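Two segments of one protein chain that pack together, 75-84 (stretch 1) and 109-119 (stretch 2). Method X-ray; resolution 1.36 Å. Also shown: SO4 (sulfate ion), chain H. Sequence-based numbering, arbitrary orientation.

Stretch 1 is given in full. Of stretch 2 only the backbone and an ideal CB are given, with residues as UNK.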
ATOM      1  N   ASN B  75      -3.058  -3.886  11.439  1.00 20.01           N
ATOM      2  CA  ASN B  75      -2.821  -2.824  12.402  1.00 20.74           C
ATOM      3  C   ASN B  75      -2.224  -3.445  13.657  1.00 20.03           C
ATOM      4  O   ASN B  75      -2.920  -3.762  14.614  1.00 22.11           O
ATOM      5  CB  ASN B  75      -4.111  -2.062  12.636  1.00 21.12           C
ATOM      6  CG  ASN B  75      -4.625  -1.427  11.355  1.00 20.70           C
ATOM      7  OD1 ASN B  75      -3.846  -0.859  10.585  1.00 24.09           O
ATOM      8  ND2 ASN B  75      -5.918  -1.497  11.128  1.00 23.03           N
ATOM      9  N   LEU B  76      -0.908  -3.605  13.624  1.00 21.17           N
ATOM     10  CA  LEU B  76      -0.180  -4.285  14.674  1.00 21.00           C
ATOM     11  C   LEU B  76      -0.271  -3.629  16.049  1.00 21.50           C
ATOM     12  O   LEU B  76      -0.513  -4.315  17.051  1.00 21.26           O
ATOM     13  CB  LEU B  76       1.272  -4.450  14.265  1.00 22.26           C
ATOM     14  CG  LEU B  76       2.170  -5.215  15.214  1.00 23.06           C
ATOM     15  CD1 LEU B  76       1.659  -6.622  15.470  1.00 24.51           C
ATOM     16  CD2 LEU B  76       3.556  -5.249  14.604  1.00 25.90           C
ATOM     17  N   ASP B  77      -0.101  -2.310  16.114  1.00 21.72           N
ATOM     18  CA  ASP B  77      -0.241  -1.617  17.406  1.00 22.35           C
ATOM     19  C   ASP B  77      -1.625  -1.814  18.003  1.00 21.03           C
ATOM     20  O   ASP B  77      -1.763  -2.032  19.206  1.00 22.86           O
ATOM     21  CB  ASP B  77       0.099  -0.125  17.270  1.00 24.62           C
ATOM     22  CG  ASP B  77       1.603   0.126  17.201  1.00 30.27           C
ATOM     23  OD1 ASP B  77       2.381  -0.848  17.273  1.00 36.99           O
ATOM     24  OD2 ASP B  77       2.017   1.299  17.084  1.00 38.92           O
ATOM     25  N   ILE B  78      -2.662  -1.781  17.173  1.00 20.88           N
ATOM     26  CA  ILE B  78      -4.022  -1.984  17.672  1.00 19.68           C
ATOM     27  C   ILE B  78      -4.209  -3.436  18.119  1.00 20.15           C
ATOM     28  O   ILE B  78      -4.778  -3.689  19.182  1.00 19.77           O
ATOM     29  CB  ILE B  78      -5.077  -1.560  16.652  1.00 21.35           C
ATOM     30  CG1 ILE B  78      -5.001  -0.048  16.406  1.00 21.84           C
ATOM     31  CG2 ILE B  78      -6.465  -1.979  17.123  1.00 20.90           C
ATOM     32  CD1 ILE B  78      -5.877   0.445  15.266  1.00 22.24           C
ATOM     33  N   VAL B  79      -3.675  -4.390  17.368  1.00 18.38           N
ATOM     34  CA  VAL B  79      -3.734  -5.793  17.786  1.00 18.24           C
ATOM     35  C   VAL B  79      -3.039  -5.950  19.136  1.00 18.47           C
ATOM     36  O   VAL B  79      -3.574  -6.590  20.015  1.00 19.65           O
ATOM     37  CB  VAL B  79      -3.118  -6.722  16.726  1.00 17.96           C
ATOM     38  CG1 VAL B  79      -2.871  -8.135  17.246  1.00 17.26           C
ATOM     39  CG2 VAL B  79      -4.043  -6.781  15.541  1.00 18.34           C
ATOM     40  N   LYS B  80      -1.862  -5.351  19.302  1.00 19.72           N
ATOM     41  CA  LYS B  80      -1.141  -5.483  20.565  1.00 20.15           C
ATOM     42  C   LYS B  80      -1.946  -4.905  21.728  1.00 21.30           C
ATOM     43  O   LYS B  80      -1.991  -5.495  22.824  1.00 22.40           O
ATOM     44  CB  LYS B  80       0.223  -4.797  20.477  1.00 22.54           C
ATOM     45  CG  LYS B  80       1.257  -5.517  19.637  1.00 25.15           C
ATOM     46  CD  LYS B  80       2.558  -4.713  19.572  1.00 30.45           C
ATOM     47  CE  LYS B  80       3.716  -5.516  19.000  1.00 32.98           C
ATOM     48  NZ  LYS B  80       5.015  -4.783  19.160  1.00 37.96           N
ATOM     49  N   PHE B  81      -2.575  -3.751  21.494  1.00 20.96           N
ATOM     50  CA  PHE B  81      -3.427  -3.126  22.496  1.00 22.46           C
ATOM     51  C   PHE B  81      -4.595  -4.037  22.898  1.00 21.17           C
ATOM     52  O   PHE B  81      -4.875  -4.258  24.087  1.00 21.90           O
ATOM     53  CB  PHE B  81      -3.942  -1.762  22.005  1.00 25.37           C
ATOM     54  CG  PHE B  81      -4.965  -1.138  22.914  1.00 26.78           C
ATOM     55  CD1 PHE B  81      -4.583  -0.618  24.149  1.00 29.81           C
ATOM     56  CD2 PHE B  81      -6.319  -1.108  22.567  1.00 27.76           C
ATOM     57  CE1 PHE B  81      -5.523  -0.063  25.001  1.00 30.96           C
ATOM     58  CE2 PHE B  81      -7.268  -0.550  23.429  1.00 29.51           C
ATOM     59  CZ  PHE B  81      -6.867  -0.023  24.642  1.00 32.07           C
ATOM     60  N   LEU B  82      -5.253  -4.625  21.914  1.00 20.42           N
ATOM     61  CA  LEU B  82      -6.357  -5.539  22.203  1.00 20.22           C
ATOM     62  C   LEU B  82      -5.901  -6.830  22.885  1.00 20.11           C
ATOM     63  O   LEU B  82      -6.582  -7.328  23.789  1.00 20.89           O
ATOM     64  CB  LEU B  82      -7.120  -5.873  20.935  1.00 19.50           C
ATOM     65  CG  LEU B  82      -7.855  -4.681  20.312  1.00 19.19           C
ATOM     66  CD1 LEU B  82      -8.414  -5.024  18.934  1.00 20.82           C
ATOM     67  CD2 LEU B  82      -8.951  -4.113  21.209  1.00 21.11           C
ATOM     68  N   LEU B  83      -4.739  -7.360  22.505  1.00 18.63           N
ATOM     69  CA  LEU B  83      -4.185  -8.524  23.204  1.00 19.87           C
ATOM     70  C   LEU B  83      -3.921  -8.214  24.684  1.00 19.47           C
ATOM     71  O   LEU B  83      -4.129  -9.078  25.554  1.00 20.73           O
ATOM     72  CB  LEU B  83      -2.888  -9.020  22.530  1.00 19.58           C
ATOM     73  CG  LEU B  83      -3.041  -9.578  21.125  1.00 22.22           C
ATOM     74  CD1 LEU B  83      -1.700  -9.908  20.535  1.00 22.19           C
ATOM     75  CD2 LEU B  83      -3.884 -10.810  21.142  1.00 23.56           C
ATOM     76  N   SER B  84      -3.517  -6.988  24.984  1.00 20.95           N
ATOM     77  CA  SER B  84      -3.289  -6.587  26.381  1.00 22.49           C
ATOM     78  C   SER B  84      -4.585  -6.551  27.194  1.00 22.19           C
ATOM     79  O   SER B  84      -4.534  -6.626  28.413  1.00 26.33           O
ATOM     80  CB  SER B  84      -2.568  -5.239  26.441  1.00 23.93           C
ATOM     81  OG  SER B  84      -3.453  -4.133  26.306  1.00 28.23           O
ATOM     82  N   UNK B 109       1.257 -10.296   7.786  1.00 16.08           N
ATOM     83  CA  UNK B 109       2.069 -11.344   8.373  1.00 15.91           C
ATOM     84  C   UNK B 109       2.807 -10.918   9.634  1.00 16.64           C
ATOM     85  O   UNK B 109       3.066 -11.761  10.484  1.00 17.81           O
ATOM     86  CB  UNK B 109       3.080 -11.842   7.338  1.00 15.91           C
ATOM     87  N   UNK B 110       3.073  -9.626   9.795  1.00 17.81           N
ATOM     88  CA  UNK B 110       3.505  -9.132  11.111  1.00 18.82           C
ATOM     89  C   UNK B 110       2.454  -9.387  12.205  1.00 17.67           C
ATOM     90  O   UNK B 110       2.771  -9.828  13.327  1.00 19.36           O
ATOM     91  CB  UNK B 110       3.808  -7.634  11.029  1.00 18.82           C
ATOM     92  N   UNK B 111       1.201  -9.124  11.866  1.00 17.24           N
ATOM     93  CA  UNK B 111       0.101  -9.379  12.767  1.00 16.65           C
ATOM     94  C   UNK B 111      -0.028 -10.880  13.015  1.00 15.93           C
ATOM     95  O   UNK B 111      -0.222 -11.334  14.159  1.00 16.11           O
ATOM     96  CB  UNK B 111      -1.201  -8.806  12.204  1.00 16.65           C
ATOM     97  N   UNK B 112       0.088 -11.661  11.958  1.00 14.86           N
ATOM     98  CA  UNK B 112      -0.039 -13.115  12.098  1.00 15.78           C
ATOM     99  C   UNK B 112       1.024 -13.610  13.098  1.00 15.66           C
ATOM    100  O   UNK B 112       0.709 -14.427  13.988  1.00 16.13           O
ATOM    101  CB  UNK B 112       0.116 -13.811  10.744  1.00 15.78           C
ATOM    102  N   UNK B 113       2.273 -13.150  12.951  1.00 17.22           N
ATOM    103  CA  UNK B 113       3.316 -13.551  13.884  1.00 17.91           C
ATOM    104  C   UNK B 113       2.991 -13.188  15.310  1.00 17.34           C
ATOM    105  O   UNK B 113       3.213 -14.003  16.210  1.00 18.65           O
ATOM    106  CB  UNK B 113       4.650 -12.915  13.488  1.00 17.91           C
ATOM    107  N   UNK B 114       2.473 -11.978  15.506  1.00 17.32           N
ATOM    108  CA  UNK B 114       2.075 -11.511  16.826  1.00 18.18           C
ATOM    109  C   UNK B 114       1.015 -12.426  17.407  1.00 17.13           C
ATOM    110  O   UNK B 114       1.083 -12.781  18.574  1.00 18.39           O
ATOM    111  CB  UNK B 114       1.561 -10.072  16.761  1.00 18.18           C
ATOM    112  N   UNK B 115       0.003 -12.763  16.613  1.00 15.87           N
ATOM    113  CA  UNK B 115      -1.110 -13.594  17.077  1.00 15.42           C
ATOM    114  C   UNK B 115      -0.657 -15.005  17.418  1.00 16.72           C
ATOM    115  O   UNK B 115      -1.044 -15.568  18.461  1.00 17.08           O
ATOM    116  CB  UNK B 115      -2.210 -13.647  16.015  1.00 15.42           C
ATOM    117  N   UNK B 116       0.219 -15.564  16.589  1.00 16.92           N
ATOM    118  CA  UNK B 116       0.748 -16.913  16.882  1.00 18.24           C
ATOM    119  C   UNK B 116       1.570 -16.924  18.200  1.00 19.12           C
ATOM    120  O   UNK B 116       1.389 -17.813  19.015  1.00 20.83           O
ATOM    121  CB  UNK B 116       1.618 -17.396  15.720  1.00 18.24           C
ATOM    122  N   UNK B 117       2.438 -15.933  18.397  1.00 19.21           N
ATOM    123  CA  UNK B 117       3.178 -15.787  19.645  1.00 21.19           C
ATOM    124  C   UNK B 117       2.283 -15.569  20.858  1.00 20.72           C
ATOM    125  O   UNK B 117       2.647 -15.925  21.975  1.00 25.47           O
ATOM    126  CB  UNK B 117       4.161 -14.620  19.525  1.00 21.19           C
ATOM    127  N   UNK B 118       1.110 -14.988  20.629  1.00 19.43           N
ATOM    128  CA  UNK B 118       0.110 -14.786  21.661  1.00 21.09           C
ATOM    129  C   UNK B 118      -0.806 -15.980  21.912  1.00 20.01           C
ATOM    130  O   UNK B 118      -1.705 -15.893  22.757  1.00 21.54           O
ATOM    131  CB  UNK B 118      -0.745 -13.572  21.293  1.00 21.09           C
ATOM    132  N   UNK B 119      -0.575 -17.077  21.192  1.00 18.44           N
ATOM    133  CA  UNK B 119      -1.270 -18.335  21.426  1.00 18.69           C
ATOM    134  C   UNK B 119      -2.495 -18.604  20.585  1.00 18.14           C
ATOM    135  O   UNK B 119      -3.262 -19.512  20.889  1.00 18.81           O
ATOM    136  CB  UNK B 119      -1.682 -18.401  22.898  1.00 18.69           C
TER
HETATM  137  S   SO4 H 301       1.253  -0.779  12.684  1.00 33.55           S
HETATM  138  O1  SO4 H 301       2.667  -1.162  12.976  1.00 39.33           O
HETATM  139  O2  SO4 H 301       0.576  -1.830  11.875  1.00 30.89           O
HETATM  140  O3  SO4 H 301       0.535  -0.582  13.947  1.00 32.99           O
HETATM  141  O4  SO4 H 301       1.326   0.515  11.941  1.00 36.39           O

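The two helices, 76-84 and 109-117, run nearly parallel: their axes cross at -17° and approach to 9.9 Å, so residues spaced three or four apart on stretch 2 should meet stretch 1.

At position 109 the ideal CB has nothing of stretch 1 within 5.5 Å, and the neighbor sets little limit; the residue is Tyr 109. At 110, CA-to-CB points toward stretch 1, with the ideal CB 4.3 Å from Leu 76 CD2. A small or medium side chain would fit, polar or apolar. Asp 110 is found, chi1 p, its OD2 4.0 Å from Leu 76 CD2, a contact without a hydrogen bond.

Position 111 points sideways, yet its ideal CB lies 4.8 Å from Val 79 CG2 and 4.9 Å from Leu 76 CD1. The CA atoms of Leu 76 and 111 are 5.4 Å apart, the tightest point of the register, which favors a compact apolar residue such as alanine, valine or isoleucine. Val 111 sets CG1 3.9 Å from Val 79 CG2, and CG2 3.9 Å from Leu 76 N and 4.2 Å from Leu 76 CB.

Positions 112 and 113 have no stretch 1 atom within 5.5 Å of the ideal CB; they are Ala 112 and Glu 113, the latter's end leading away.

Position 114 points toward stretch 1, its ideal CB 3.7 Å from Leu 76 CD1, 4.9 Å from Val 79 CG1 and 5.0 Å from Leu 83 CD1. Leucine or methionine would suit these methyls; a long polar chain could also use its aliphatic part here and reach toward Lys 80. Glu 114 does so: CG is 3.9 Å from Leu 83 CD1, OE2 3.5 Å from Lys 80 CG, and OE1 4.5 Å from Lys 80 NZ, beyond salt-bridge range.

From 115, pointing sideways, only a side chain of some length can reach Val 79 and Leu 83, so leucine, isoleucine or methionine are candidates. Leu 115 brings CD2 4.0 Å from Val 79 CG1 and 4.1 Å from Leu 83 CD2.

Positions 116 and 117 are unconstrained by stretch 1, and hold Ile 116 and Lys 117.

At 118 the ideal CB, pointing toward stretch 1, is already 3.9 Å from Leu 83 CD1, so a small residue suffices. Ala 118 makes that contact with CB alone.

At 119, phi/psi of 95/17° would jam a CB against the preceding carbonyl O, which calls for glycine. Gly 119 ends the helix in a Schellman motif, its N bonded to Ile 116 O at 3.0 Å.

Stretch 2 (109-119) YDVAEELIKAG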
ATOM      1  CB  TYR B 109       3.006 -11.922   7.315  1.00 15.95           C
ATOM      2  CG  TYR B 109       2.260 -12.879   6.407  1.00 16.07           C
ATOM      3  CD1 TYR B 109       1.891 -14.140   6.863  1.00 16.19           C
ATOM      4  CD2 TYR B 109       1.866 -12.524   5.106  1.00 16.64           C
ATOM      5  CE1 TYR B 109       1.192 -15.034   6.074  1.00 16.02           C
ATOM      6  CE2 TYR B 109       1.154 -13.409   4.307  1.00 15.24           C
ATOM      7  CZ  TYR B 109       0.824 -14.664   4.783  1.00 15.48           C
ATOM      8  OH  TYR B 109       0.156 -15.584   4.020  1.00 15.71           O
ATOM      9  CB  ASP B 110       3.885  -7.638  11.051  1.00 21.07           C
ATOM     10  CG  ASP B 110       2.727  -6.690  10.467  1.00 26.10           C
ATOM     11  OD1 ASP B 110       1.708  -7.136   9.789  1.00 27.10           O
ATOM     12  OD2 ASP B 110       2.868  -5.463  10.709  1.00 33.87           O
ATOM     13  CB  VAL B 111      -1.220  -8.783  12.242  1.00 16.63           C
ATOM     14  CG1 VAL B 111      -2.386  -9.288  13.071  1.00 16.73           C
ATOM     15  CG2 VAL B 111      -1.181  -7.260  12.267  1.00 17.90           C
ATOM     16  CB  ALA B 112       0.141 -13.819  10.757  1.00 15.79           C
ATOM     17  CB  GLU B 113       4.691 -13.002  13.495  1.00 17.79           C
ATOM     18  CG  GLU B 113       5.241 -13.632  12.224  1.00 19.71           C
ATOM     19  CD  GLU B 113       5.542 -15.093  12.423  1.00 23.60           C
ATOM     20  OE1 GLU B 113       6.491 -15.414  13.165  1.00 29.59           O
ATOM     21  OE2 GLU B 113       4.771 -15.913  11.907  1.00 25.86           O
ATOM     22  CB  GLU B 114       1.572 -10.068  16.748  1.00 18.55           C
ATOM     23  CG  GLU B 114       1.261  -9.420  18.090  1.00 22.68           C
ATOM     24  CD  GLU B 114       2.486  -9.065  18.921  1.00 25.64           C
ATOM     25  OE1 GLU B 114       3.613  -8.997  18.383  1.00 32.15           O
ATOM     26  OE2 GLU B 114       2.298  -8.846  20.132  1.00 33.64           O
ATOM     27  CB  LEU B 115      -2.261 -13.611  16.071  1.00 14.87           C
ATOM     28  CG  LEU B 115      -3.041 -12.298  15.985  1.00 15.92           C
ATOM     29  CD1 LEU B 115      -3.932 -12.332  14.767  1.00 17.22           C
ATOM     30  CD2 LEU B 115      -3.884 -12.029  17.216  1.00 18.97           C
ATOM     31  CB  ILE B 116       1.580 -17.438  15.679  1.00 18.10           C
ATOM     32  CG1 ILE B 116       0.663 -17.649  14.465  1.00 17.93           C
ATOM     33  CG2 ILE B 116       2.297 -18.747  16.013  1.00 19.31           C
ATOM     34  CD1 ILE B 116       1.390 -17.868  13.160  1.00 18.80           C
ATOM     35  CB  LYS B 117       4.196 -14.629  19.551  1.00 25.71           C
ATOM     36  CG  LYS B 117       5.351 -14.943  18.620  1.00 30.88           C
ATOM     37  CD  LYS B 117       6.377 -13.827  18.474  1.00 39.15           C
ATOM     38  CE  LYS B 117       5.765 -12.444  18.297  1.00 42.22           C
ATOM     39  NZ  LYS B 117       6.755 -11.461  17.773  1.00 49.90           N
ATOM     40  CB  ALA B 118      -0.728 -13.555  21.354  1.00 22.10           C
TER
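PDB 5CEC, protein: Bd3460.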